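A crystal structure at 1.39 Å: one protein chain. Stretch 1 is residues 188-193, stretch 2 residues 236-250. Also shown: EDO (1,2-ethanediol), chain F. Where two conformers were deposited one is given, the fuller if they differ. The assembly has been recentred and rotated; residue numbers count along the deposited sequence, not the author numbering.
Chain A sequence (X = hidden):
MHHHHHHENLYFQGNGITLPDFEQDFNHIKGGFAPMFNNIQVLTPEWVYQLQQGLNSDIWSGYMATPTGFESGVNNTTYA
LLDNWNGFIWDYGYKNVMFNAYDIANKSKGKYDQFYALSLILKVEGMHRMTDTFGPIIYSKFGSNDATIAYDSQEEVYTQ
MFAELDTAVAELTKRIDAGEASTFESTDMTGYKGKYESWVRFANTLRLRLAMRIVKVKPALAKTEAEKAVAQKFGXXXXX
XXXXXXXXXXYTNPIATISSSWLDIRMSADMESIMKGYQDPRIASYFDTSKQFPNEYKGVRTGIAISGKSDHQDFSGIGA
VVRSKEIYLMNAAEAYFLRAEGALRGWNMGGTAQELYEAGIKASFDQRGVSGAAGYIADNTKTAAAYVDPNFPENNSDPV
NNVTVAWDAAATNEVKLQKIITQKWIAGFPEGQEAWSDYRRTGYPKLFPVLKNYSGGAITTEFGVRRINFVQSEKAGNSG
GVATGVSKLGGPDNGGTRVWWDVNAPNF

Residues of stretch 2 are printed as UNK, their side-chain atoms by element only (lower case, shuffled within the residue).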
# COMPACT_ATOMS: atom_id res chain seq x y z
N ASP A 188 8.20 38.72 -7.24
CA ASP A 188 8.98 37.49 -7.12
C ASP A 188 9.99 37.59 -5.97
O ASP A 188 10.61 38.64 -5.77
CB ASP A 188 9.69 37.23 -8.45
CG ASP A 188 10.09 35.78 -8.64
OD1 ASP A 188 10.05 35.00 -7.67
OD2 ASP A 188 10.48 35.43 -9.79
N MET A 189 10.13 36.51 -5.21
CA MET A 189 11.08 36.46 -4.10
C MET A 189 11.99 35.25 -4.22
O MET A 189 12.35 34.63 -3.22
CB MET A 189 10.32 36.43 -2.77
CG MET A 189 9.34 37.59 -2.61
SD MET A 189 8.43 37.51 -1.07
CE MET A 189 9.79 37.55 0.11
N THR A 190 12.37 34.92 -5.45
CA THR A 190 13.20 33.75 -5.71
C THR A 190 14.44 34.18 -6.46
O THR A 190 14.76 35.37 -6.54
CB THR A 190 12.46 32.71 -6.56
OG1 THR A 190 12.21 33.24 -7.87
CG2 THR A 190 11.13 32.31 -5.90
N GLY A 191 15.16 33.21 -7.02
CA GLY A 191 16.26 33.54 -7.90
C GLY A 191 15.85 33.92 -9.32
O GLY A 191 16.71 34.24 -10.14
N TYR A 192 14.56 33.89 -9.62
CA TYR A 192 14.11 34.01 -11.01
C TYR A 192 13.82 35.44 -11.47
O TYR A 192 13.72 35.69 -12.67
CB TYR A 192 12.90 33.12 -11.27
CG TYR A 192 13.11 31.65 -10.99
CD1 TYR A 192 14.37 31.07 -11.07
CD2 TYR A 192 12.04 30.84 -10.64
CE1 TYR A 192 14.56 29.72 -10.81
CE2 TYR A 192 12.22 29.49 -10.38
CZ TYR A 192 13.47 28.94 -10.45
OH TYR A 192 13.62 27.59 -10.18
N LYS A 193 13.64 36.36 -10.52
CA LYS A 193 13.42 37.77 -10.87
C LYS A 193 12.31 37.99 -11.91
O LYS A 193 12.45 38.79 -12.83
CB LYS A 193 14.74 38.42 -11.32
CG LYS A 193 15.82 38.40 -10.25
CD LYS A 193 17.11 39.02 -10.77
CE LYS A 193 18.03 39.46 -9.63
NZ LYS A 193 18.54 38.33 -8.81
N UNK A 236 13.94 20.55 -17.83
CA UNK A 236 14.12 20.65 -16.39
C UNK A 236 15.41 21.41 -16.05
O UNK A 236 16.18 21.81 -16.94
c UNK A 236 15.18 18.35 -16.14
c UNK A 236 12.67 18.63 -15.93
c UNK A 236 14.05 19.27 -15.69
N UNK A 237 15.64 21.67 -14.76
CA UNK A 237 16.83 22.41 -14.34
C UNK A 237 18.10 21.80 -14.91
O UNK A 237 18.26 20.58 -14.91
s UNK A 237 15.99 22.98 -10.34
c UNK A 237 14.46 23.75 -9.81
c UNK A 237 15.77 23.10 -12.12
c UNK A 237 16.93 22.43 -12.82
N UNK A 238 19.02 22.66 -15.36
CA UNK A 238 20.31 22.22 -15.90
C UNK A 238 21.50 22.85 -15.20
O UNK A 238 22.55 22.23 -15.06
c UNK A 238 19.87 22.12 -19.76
c UNK A 238 19.80 20.23 -18.12
c UNK A 238 20.41 22.53 -17.39
c UNK A 238 19.54 21.71 -18.34
N UNK A 239 21.36 24.11 -14.78
CA UNK A 239 22.46 24.82 -14.15
C UNK A 239 21.98 25.35 -12.81
O UNK A 239 20.77 25.45 -12.57
c UNK A 239 21.94 27.03 -15.27
c UNK A 239 23.56 25.44 -16.34
c UNK A 239 23.01 25.98 -15.02
N UNK A 240 22.92 25.71 -11.94
CA UNK A 240 22.57 26.07 -10.59
C UNK A 240 21.70 27.33 -10.47
O UNK A 240 20.90 27.44 -9.54
c UNK A 240 24.35 24.71 -9.43
n UNK A 240 25.66 24.56 -9.42
o UNK A 240 23.57 23.76 -9.26
c UNK A 240 23.80 26.10 -9.68
N UNK A 241 21.79 28.24 -11.44
CA UNK A 241 20.91 29.40 -11.47
C UNK A 241 19.45 29.01 -11.71
O UNK A 241 18.54 29.83 -11.52
c UNK A 241 22.59 31.21 -12.10
o UNK A 241 23.17 31.90 -12.97
c UNK A 241 21.36 30.42 -12.53
o UNK A 241 22.97 31.15 -10.92
N UNK A 242 19.22 27.78 -12.15
CA UNK A 242 17.86 27.28 -12.36
C UNK A 242 17.19 26.82 -11.06
O UNK A 242 15.97 26.57 -11.05
o UNK A 242 18.20 27.64 -15.14
c UNK A 242 18.31 26.46 -14.74
o UNK A 242 18.77 25.52 -15.43
c UNK A 242 17.84 26.09 -13.34
N UNK A 243 17.96 26.70 -9.99
CA UNK A 243 17.45 26.17 -8.72
C UNK A 243 16.32 27.02 -8.16
O UNK A 243 16.27 28.24 -8.36
c UNK A 243 18.57 26.09 -7.68
o UNK A 243 19.62 25.23 -8.11
N UNK A 244 15.40 26.37 -7.45
CA UNK A 244 14.31 27.08 -6.78
C UNK A 244 14.72 27.40 -5.35
O UNK A 244 15.05 26.51 -4.56
c UNK A 244 11.30 28.06 -7.08
c UNK A 244 10.17 27.51 -4.63
c UNK A 244 11.25 26.76 -5.08
c UNK A 244 13.01 26.26 -6.79
c UNK A 244 9.66 28.52 -5.42
c UNK A 244 11.83 27.03 -6.31
c UNK A 244 10.22 28.80 -6.64
N UNK A 245 14.70 28.69 -5.03
CA UNK A 245 15.10 29.16 -3.71
C UNK A 245 14.27 30.37 -3.33
O UNK A 245 13.79 31.12 -4.20
c UNK A 245 18.48 30.91 -4.58
n UNK A 245 20.39 32.10 -5.59
c UNK A 245 16.59 29.52 -3.68
c UNK A 245 18.90 31.98 -5.57
c UNK A 245 16.98 30.66 -4.62
N UNK A 246 14.08 30.56 -2.03
CA UNK A 246 13.51 31.79 -1.52
C UNK A 246 14.65 32.73 -1.18
O UNK A 246 15.54 32.39 -0.41
c UNK A 246 10.63 30.69 -1.57
c UNK A 246 11.65 30.41 -0.49
c UNK A 246 11.98 32.84 0.18
c UNK A 246 12.67 31.54 -0.25
N UNK A 247 14.63 33.91 -1.80
CA UNK A 247 15.60 34.95 -1.48
C UNK A 247 14.89 35.95 -0.59
O UNK A 247 14.13 36.79 -1.07
c UNK A 247 17.11 36.72 -2.43
c UNK A 247 16.11 35.63 -2.77
c UNK A 247 16.74 34.59 -3.71
N UNK A 248 15.09 35.83 0.72
CA UNK A 248 14.39 36.72 1.64
C UNK A 248 15.08 38.08 1.73
O UNK A 248 16.30 38.15 1.88
o UNK A 248 13.62 36.98 3.92
c UNK A 248 14.30 36.11 3.03
N UNK A 249 14.30 39.15 1.64
CA UNK A 249 14.93 40.47 1.85
C UNK A 249 15.29 40.71 3.30
O UNK A 249 16.07 41.63 3.57
c UNK A 249 12.54 40.69 1.57
c UNK A 249 12.88 39.26 1.24
c UNK A 249 13.84 41.45 1.40
N UNK A 250 14.76 39.92 4.23
CA UNK A 250 14.93 40.22 5.65
C UNK A 250 15.38 39.06 6.53
O UNK A 250 16.14 39.26 7.48
c UNK A 250 12.43 39.96 5.95
c UNK A 250 13.44 42.26 5.80
c UNK A 250 13.64 40.82 6.27
C1 EDO F . 17.29 18.81 -20.58
O1 EDO F . 17.10 20.10 -21.18
C2 EDO F . 16.35 18.66 -19.39
O2 EDO F . 15.00 18.59 -19.83
O HOH W 1 14.65 30.40 -7.62

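Position 236 carries three carbons, one bonded to CA and bearing the other two, and lies out of reach of stretch 1. This beta-branched side chain is Val236, whose N donates to O2 of the ethanediol at 3.0 Å. At position 237 two carbons, a sulfur and a terminal carbon run unbranched, the signature of Met237; its CE comes within 3.9 Å of Tyr192 OH. Position 238 has four carbons forked at the second and touches nothing on stretch 1: Leu238. Position 239, again one carbon carrying two, is Val239, equally remote.

Position 240 shows two carbons, the second carrying one oxygen and one nitrogen, so it is an amide, Asn240, which opens a short 3-10 segment. At position 241 the second of two carbons bears two oxygens. This carboxylate is Asp241; its side chain stays clear of stretch 1, while its backbone O lies 4.0 Å from Tyr192 CE1, at the ring edge. Position 242 repeats the pattern, two carbons ending in two oxygens, with CB directed away from stretch 1, and is Asp242. Its OD2 accepts from Leu238 N at 2.9 Å and from Val239 N at 3.0 Å, tying down the turn, and its backbone O is left to meet the tyrosine. Position 243 has one carbon and one oxygen, hence Ser243; OG donates to Asn240 O at 2.9 Å.

Position 244 holds one carbon followed by a six-carbon ring without a heteroatom: Phe244. Its CE1 lies 3.7 Å from Thr190 CG2, and its CD1 is 3.7 Å from Tyr192 CE2. Position 245 is a row of four carbons ending in nitrogen, Lys245. An ideal CB built on Gly191 would fall 2.9 Å from Lys245 CE, so the bare glycine leaves room for this chain. Position 246 has four carbons forked at the first, one arm two carbons long, and points away from stretch 1; it is Ile246. Position 247, three carbons branched at the first, points toward stretch 1 and is Val247, with CG2 3.5 Å from Thr190 O.

Position 248, one carbon and one oxygen, is Ser248, whose OG accepts from the N of position 250 at 3.2 Å. At position 249 three carbons close a ring onto the backbone N, which identifies Pro249; its CD packs 3.7 Å from Met189 CE. Position 250, one carbon carrying two, is Val250, without contact to stretch 1.

The contact is anchored at two points. Val247 N donates to Met189 O at 2.8 Å with a nearly straight geometry, and Tyr192 OH donates to Asp242 O at 2.7 Å. Between them a water accepts from Gly191 N (2.9 Å) and Lys245 N (3.1 Å) and donates to Ser243 O (2.8 Å), linking the backbones. Lys245 O has no hydrogen-bond partner, receiving instead a CA-H...O contact from Thr190 CA at 3.1 Å. Apolar packing by Met189, Thr190 and Tyr192 completes the join.

Stretch 2 (236-250) VMLVNDDSFKIVSPV
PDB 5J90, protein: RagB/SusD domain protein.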